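Local atomic coordinates of colicin-m immunity protein (Escherichia coli, PDB entry 4AEQ), a protein that protects cells carrying the colicin M plasmid against colicin M, the fragment here being the YebF/Cmi-family part of this immunity protein, seen as a domain-swapped dimer. Residues K65-P70 and Y86-G91. Sequence-based numbering, arbitrary orientation. Where two conformers were deposited one is given.
Sequences KTLLVP and YHCEEG
L67 and Y86 face each other as an antiparallel hydrogen-bonded pair, where the open end of the hairpin formed by strands 66-74 and 79-87 gives way to a turn. Two backbone hydrogen bonds join them, L67 N to Y86 O and Y86 N to L67 O, each 2.9 Å long. Y86 O also takes a CA-H...O contact from T66 CA at 3.4 Å.

Past H87 the second strand ends and its chain turns; there two waters donate to K65 O: one also accepts from E89 N, while the other lies 2.8 Å from H87 ND1 and donates to E90 OE1. K65 CD passes 3.9 Å from E89 OE1, with K65 NZ too distant from it (5.1 Å) for a salt bridge.

On the face carrying T66 and H87, T66 OG1, set beside its own backbone N (chi1 -63°), lies 3.3 Å above the ring plane of H87, offset toward the rim; Y92 stacks on the same ring.

On the L67 and Y86 face, L67 CG packs 3.9 Å from C88 SG, and C88 CA covers one face of the tyrosine ring near its rim. That sulfur is disulfide-bonded to C12 of the second subunit, whose F23 stacks with Y86. The hairpin end is thus tied covalently into the domain-swapped dimer, with apolar packing around the disulfide and water linking K65 O to E89 N and the H87 and E90 side chains.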
# COMPACT_ATOMS: atom_id res chain seq x y z
N LYS A 65 17.71 -3.49 -1.96
CA LYS A 65 16.45 -3.93 -1.36
C LYS A 65 15.21 -3.39 -2.07
O LYS A 65 14.09 -3.86 -1.83
CB LYS A 65 16.43 -3.58 0.12
CG LYS A 65 17.53 -4.27 0.93
CD LYS A 65 17.37 -5.78 0.88
CE LYS A 65 18.46 -6.50 1.68
NZ LYS A 65 19.67 -6.79 0.87
N THR A 66 15.41 -2.43 -2.97
CA THR A 66 14.28 -1.74 -3.58
C THR A 66 14.59 -1.33 -5.02
O THR A 66 15.71 -0.91 -5.33
CB THR A 66 13.90 -0.47 -2.78
OG1 THR A 66 13.46 -0.85 -1.47
CG2 THR A 66 12.79 0.29 -3.47
N LEU A 67 13.59 -1.45 -5.89
CA LEU A 67 13.71 -0.94 -7.24
C LEU A 67 12.80 0.26 -7.40
O LEU A 67 11.61 0.19 -7.08
CB LEU A 67 13.31 -2.01 -8.26
CG LEU A 67 14.25 -3.20 -8.43
CD1 LEU A 67 13.74 -4.10 -9.56
CD2 LEU A 67 15.67 -2.73 -8.71
N LEU A 68 13.34 1.36 -7.89
CA LEU A 68 12.54 2.56 -8.10
C LEU A 68 12.05 2.59 -9.54
O LEU A 68 12.85 2.73 -10.47
CB LEU A 68 13.36 3.81 -7.77
CG LEU A 68 12.64 5.16 -7.84
CD1 LEU A 68 11.48 5.19 -6.86
CD2 LEU A 68 13.62 6.29 -7.54
N VAL A 69 10.74 2.46 -9.73
CA VAL A 69 10.14 2.44 -11.04
C VAL A 69 9.30 3.69 -11.22
O VAL A 69 8.18 3.79 -10.69
CB VAL A 69 9.20 1.22 -11.15
CG1 VAL A 69 8.59 1.13 -12.54
CG2 VAL A 69 9.95 -0.06 -10.78
N PRO A 70 9.82 4.65 -11.99
CA PRO A 70 9.07 5.87 -12.32
C PRO A 70 8.07 5.59 -13.43
O PRO A 70 8.37 4.82 -14.34
CB PRO A 70 10.16 6.82 -12.81
CG PRO A 70 11.20 5.92 -13.39
CD PRO A 70 11.18 4.67 -12.55
N TYR A 86 9.45 -0.43 -5.32
CA TYR A 86 9.05 -1.81 -5.24
C TYR A 86 10.04 -2.52 -4.33
O TYR A 86 11.22 -2.61 -4.66
CB TYR A 86 9.10 -2.39 -6.66
CG TYR A 86 8.88 -3.88 -6.79
CD1 TYR A 86 8.16 -4.60 -5.85
CD2 TYR A 86 9.40 -4.57 -7.89
CE1 TYR A 86 7.96 -5.96 -5.99
CE2 TYR A 86 9.20 -5.93 -8.03
CZ TYR A 86 8.49 -6.62 -7.08
OH TYR A 86 8.30 -7.98 -7.22
N HIS A 87 9.56 -3.00 -3.20
CA HIS A 87 10.43 -3.77 -2.32
C HIS A 87 10.21 -5.21 -2.73
O HIS A 87 9.18 -5.80 -2.42
CB HIS A 87 10.02 -3.57 -0.87
CG HIS A 87 10.06 -2.15 -0.43
ND1 HIS A 87 10.91 -1.68 0.55
CD2 HIS A 87 9.34 -1.07 -0.84
CE1 HIS A 87 10.72 -0.38 0.72
NE2 HIS A 87 9.77 0.01 -0.11
N CYS A 88 11.21 -5.78 -3.38
CA CYS A 88 11.04 -7.00 -4.15
C CYS A 88 10.75 -8.20 -3.26
O CYS A 88 9.80 -8.95 -3.50
CB CYS A 88 12.29 -7.25 -5.01
SG CYS A 88 12.85 -5.78 -5.92
N GLU A 89 11.56 -8.38 -2.22
CA GLU A 89 11.42 -9.52 -1.32
C GLU A 89 10.11 -9.47 -0.52
O GLU A 89 9.50 -10.51 -0.28
CB GLU A 89 12.62 -9.60 -0.37
CG GLU A 89 13.88 -10.13 -1.04
CD GLU A 89 15.14 -9.81 -0.25
OE1 GLU A 89 15.09 -8.92 0.63
OE2 GLU A 89 16.18 -10.45 -0.52
N GLU A 90 9.70 -8.27 -0.12
CA GLU A 90 8.47 -8.12 0.65
C GLU A 90 7.23 -8.17 -0.23
O GLU A 90 6.12 -8.41 0.26
CB GLU A 90 8.50 -6.81 1.45
CG GLU A 90 9.55 -6.78 2.55
CD GLU A 90 10.66 -5.78 2.27
OE1 GLU A 90 11.52 -6.07 1.41
OE2 GLU A 90 10.66 -4.70 2.90
N GLY A 91 7.41 -7.95 -1.52
CA GLY A 91 6.31 -8.00 -2.46
C GLY A 91 5.28 -6.90 -2.29
O GLY A 91 4.08 -7.15 -2.38
O HOH W 1 14.04 -6.55 -1.55
O HOH W 2 12.77 -3.74 0.70